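Purine nucleoside phosphorylase (Bacillus licheniformis, PDB 6DZD) probably catalyses the phosphorolysis of adenosine, inosine and S-methyl-5'-thioadenosine, and probably also deaminates adenosine, as a zinc-binding member of the YfiH/LACC1 family. Local coordinates at residues A[247-250]-A[251-254]; A[163-166]-A[167-171]. All coordinates share one frame; numbering follows the deposited sequence.

Contact 1: A[247-250]-A[251-254]; sequences SLCT and SCER. With ZN (zinc ion), chain C.
C249 and C252 grip one zinc ion from the two ends of a CxxC turn that supplies two of the four cysteine ligands of the metal; C189 and C190 complete the set. The turn is tight on its inner side. C249 SG lies 2.3 Å from the zinc, and chi1 at 177° sets the sulfur anti to the backbone N of its own residue, where it also takes the N-H of C252. That bond, from C252 N to C249 SG, spans 3.5 Å at an N-H...S angle of 156° and would probably draw some negative charge off the thiolate. Behind the sulfurs C249 CB packs 3.8 Å from C252 CB. The backbone closes the turn where E253 N donates to C249 O at 3.0 Å. T250 points away overall from the 251-254 half, and its OG1 is hydrogen-bonded to D131.

The solvent side of the turn is that of C252, which is exposed although its SG holds the metal at 2.4 Å. Between this open side and the packed interior comes E253, only partly exposed, whose chain bends at chi2, folds back beside the turn and crosses the buried L248 at about a right angle. The two side chains meet in van der Waals contact, with L248 CD2 resting 3.7 Å from E253 OE1.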
# COMPACT_ATOMS: atom_id res chain seq x y z
N SER A 247 -6.50 3.90 11.25
CA SER A 247 -6.09 3.35 12.53
C SER A 247 -6.08 1.83 12.56
O SER A 247 -5.57 1.25 13.53
CB SER A 247 -7.01 3.88 13.62
OG SER A 247 -8.34 3.54 13.30
N LEU A 248 -6.52 1.18 11.48
CA LEU A 248 -6.67 -0.27 11.48
C LEU A 248 -5.31 -0.96 11.48
O LEU A 248 -4.41 -0.61 10.71
CB LEU A 248 -7.50 -0.72 10.27
CG LEU A 248 -8.98 -0.29 10.28
CD1 LEU A 248 -9.67 -0.71 8.98
CD2 LEU A 248 -9.76 -0.82 11.48
N CYS A 249 -5.15 -1.92 12.37
CA CYS A 249 -3.96 -2.76 12.46
C CYS A 249 -4.25 -4.10 11.80
O CYS A 249 -5.21 -4.79 12.15
CB CYS A 249 -3.56 -2.94 13.92
SG CYS A 249 -2.16 -4.02 14.19
N THR A 250 -3.42 -4.48 10.83
CA THR A 250 -3.68 -5.73 10.12
C THR A 250 -3.50 -6.94 11.03
O THR A 250 -4.19 -7.96 10.86
CB THR A 250 -2.78 -5.82 8.87
OG1 THR A 250 -1.40 -5.71 9.22
CG2 THR A 250 -3.14 -4.73 7.89
N SER A 251 -2.59 -6.86 12.01
CA SER A 251 -2.44 -7.93 12.98
C SER A 251 -3.66 -8.04 13.90
O SER A 251 -4.17 -9.14 14.15
CB SER A 251 -1.17 -7.72 13.80
OG SER A 251 -1.01 -8.71 14.79
N CYS A 252 -4.15 -6.90 14.40
CA CYS A 252 -5.23 -6.94 15.38
C CYS A 252 -6.54 -7.39 14.76
O CYS A 252 -7.27 -8.20 15.35
CB CYS A 252 -5.39 -5.58 16.04
SG CYS A 252 -4.16 -5.19 17.27
N GLU A 253 -6.86 -6.91 13.56
CA GLU A 253 -8.18 -7.11 12.97
C GLU A 253 -8.23 -8.49 12.32
O GLU A 253 -8.02 -8.66 11.12
CB GLU A 253 -8.50 -6.01 11.96
CG GLU A 253 -8.37 -4.56 12.48
CD GLU A 253 -9.38 -4.24 13.56
OE1 GLU A 253 -9.25 -3.18 14.24
OE2 GLU A 253 -10.31 -5.06 13.74
N ARG A 254 -8.55 -9.49 13.13
CA ARG A 254 -8.45 -10.87 12.65
C ARG A 254 -9.57 -11.20 11.66
O ARG A 254 -9.36 -11.98 10.73
CB ARG A 254 -8.49 -11.84 13.84
CG ARG A 254 -7.28 -11.78 14.77
CD ARG A 254 -7.68 -11.52 16.26
NE ARG A 254 -8.43 -12.62 16.86
CZ ARG A 254 -7.87 -13.74 17.34
NH1 ARG A 254 -8.63 -14.71 17.85
NH2 ARG A 254 -6.55 -13.88 17.29
ZN ZN C . -2.12 -4.42 16.43

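Contact 2: A[163-166]-A[167-171]; sequences MVDM and WIRRE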
# COMPACT_ATOMS: atom_id res chain seq x y z
N MET A 163 8.04 9.44 -3.88
CA MET A 163 6.85 9.67 -4.69
C MET A 163 6.57 11.16 -4.79
O MET A 163 6.28 11.67 -5.87
CB MET A 163 5.64 8.94 -4.11
CG MET A 163 4.46 9.03 -5.04
SD MET A 163 4.73 8.05 -6.53
CE MET A 163 4.43 6.39 -5.88
N VAL A 164 6.66 11.87 -3.65
CA VAL A 164 6.38 13.30 -3.64
C VAL A 164 7.47 14.05 -4.40
O VAL A 164 7.18 14.99 -5.15
CB VAL A 164 6.24 13.81 -2.20
CG1 VAL A 164 6.06 15.30 -2.19
CG2 VAL A 164 5.10 13.11 -1.48
N ASP A 165 8.73 13.66 -4.22
CA ASP A 165 9.81 14.31 -4.96
C ASP A 165 9.68 14.07 -6.46
O ASP A 165 10.01 14.94 -7.28
CB ASP A 165 11.17 13.85 -4.42
CG ASP A 165 12.31 14.79 -4.83
OD1 ASP A 165 12.23 16.02 -4.53
OD2 ASP A 165 13.29 14.31 -5.47
N MET A 166 9.20 12.87 -6.84
CA MET A 166 8.98 12.54 -8.25
C MET A 166 7.82 13.33 -8.84
O MET A 166 7.85 13.70 -10.01
CB MET A 166 8.73 11.04 -8.41
CG MET A 166 9.26 10.46 -9.69
SD MET A 166 9.70 8.70 -9.50
CE MET A 166 11.48 8.80 -9.25
N TRP A 167 6.76 13.57 -8.06
CA TRP A 167 5.66 14.39 -8.59
C TRP A 167 6.07 15.85 -8.69
O TRP A 167 5.64 16.57 -9.60
CB TRP A 167 4.41 14.24 -7.73
CG TRP A 167 3.72 12.92 -7.92
CD1 TRP A 167 4.25 11.79 -8.49
CD2 TRP A 167 2.40 12.58 -7.52
NE1 TRP A 167 3.33 10.78 -8.47
CE2 TRP A 167 2.18 11.24 -7.88
CE3 TRP A 167 1.37 13.29 -6.89
CZ2 TRP A 167 0.98 10.59 -7.65
CZ3 TRP A 167 0.19 12.65 -6.65
CH2 TRP A 167 -0.00 11.30 -7.03
N ILE A 168 6.88 16.31 -7.74
CA ILE A 168 7.34 17.69 -7.75
C ILE A 168 8.33 17.89 -8.87
O ILE A 168 8.24 18.88 -9.62
CB ILE A 168 7.93 18.08 -6.39
CG1 ILE A 168 6.81 18.21 -5.36
CG2 ILE A 168 8.67 19.38 -6.49
CD1 ILE A 168 7.32 18.41 -3.97
N ARG A 169 9.28 16.97 -9.03
CA ARG A 169 10.38 17.24 -9.96
C ARG A 169 10.10 16.79 -11.39
O ARG A 169 10.52 17.46 -12.33
CB ARG A 169 11.68 16.60 -9.45
CG ARG A 169 12.19 17.20 -8.13
CD ARG A 169 13.48 16.55 -7.64
NE ARG A 169 14.62 17.46 -7.82
CZ ARG A 169 15.10 18.27 -6.87
NH1 ARG A 169 14.56 18.30 -5.65
NH2 ARG A 169 16.12 19.06 -7.15
N ARG A 170 9.42 15.67 -11.59
CA ARG A 170 9.14 15.23 -12.96
C ARG A 170 7.78 15.70 -13.46
O ARG A 170 7.63 15.92 -14.67
CB ARG A 170 9.15 13.70 -13.07
CG ARG A 170 10.46 13.06 -13.43
CD ARG A 170 11.17 12.55 -12.18
NE ARG A 170 11.86 11.28 -12.40
CZ ARG A 170 12.83 10.82 -11.62
NH1 ARG A 170 13.39 9.64 -11.89
NH2 ARG A 170 13.24 11.54 -10.56
N GLU A 171 6.81 15.90 -12.57
CA GLU A 171 5.44 16.16 -13.00
C GLU A 171 4.97 17.58 -12.75
O GLU A 171 3.88 17.93 -13.21
CB GLU A 171 4.47 15.19 -12.30
CG GLU A 171 4.90 13.73 -12.37
CD GLU A 171 4.87 13.17 -13.79
OE1 GLU A 171 5.77 12.38 -14.15
OE2 GLU A 171 3.93 13.50 -14.53
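M163 and W167 make the Met-aromatic contact of this helical turn. The sulfur approaches the indole obliquely, M163 SD standing 4.4 Å from the centroid of the five-membered ring and 47° off its normal, nearest to W167 NE1 at 3.6 Å. M163 CG lies over one face, offset toward the rim; the bend at chi2 (70°) brings SD to NE1, and chi3 turns CE away from the ring.

Other apolar contact is simpler: V164 CG1 meets I168 CD1 at 3.8 Å, the two side chains running side by side. Both pairs follow the i to i+4 spacing of an alpha-helix, here on helix 159-169, whose buried side, with M163, V164 and W167, packs on F137 of strand 133-139.

Backbone bonds of the same spacing join W167, I168, R169 and R170 to the carbonyls of M163, V164, D165 and M166.

Charged groups occupy the more exposed flank. D165 OD1 lies in the guanidinium plane of R169, at its edge, and takes a weak, long salt-bridge bond from R169 NH1 (3.4 Å), with the carboxylate turned 47° against that plane. R170 instead lays its guanidinium against a methyl group, M166 CE standing over one face, 3.4 Å from R170 CZ.

Overall arrangement
The two contacts illustrate two ways of fixing a short piece of chain: a metal in contact 1, helical spacing in contact 2. They come in series, residues 163-171 before residues 247-254, and lie on opposite sides of the chain's centre, with about 31 Å between their centres and about 19 Å between nearest atoms. The six-stranded mixed sheet containing strands 133-139 and 243-245 relates them: helix 159-169 packs on strand 133-139, whereas the cysteine turn belongs to the loop that follows edge strand 243-245. Contact 1 supplies two of the four zinc ligands, while contact 2, away from the annotated sites, lies within a helix whose buried side faces the sheet.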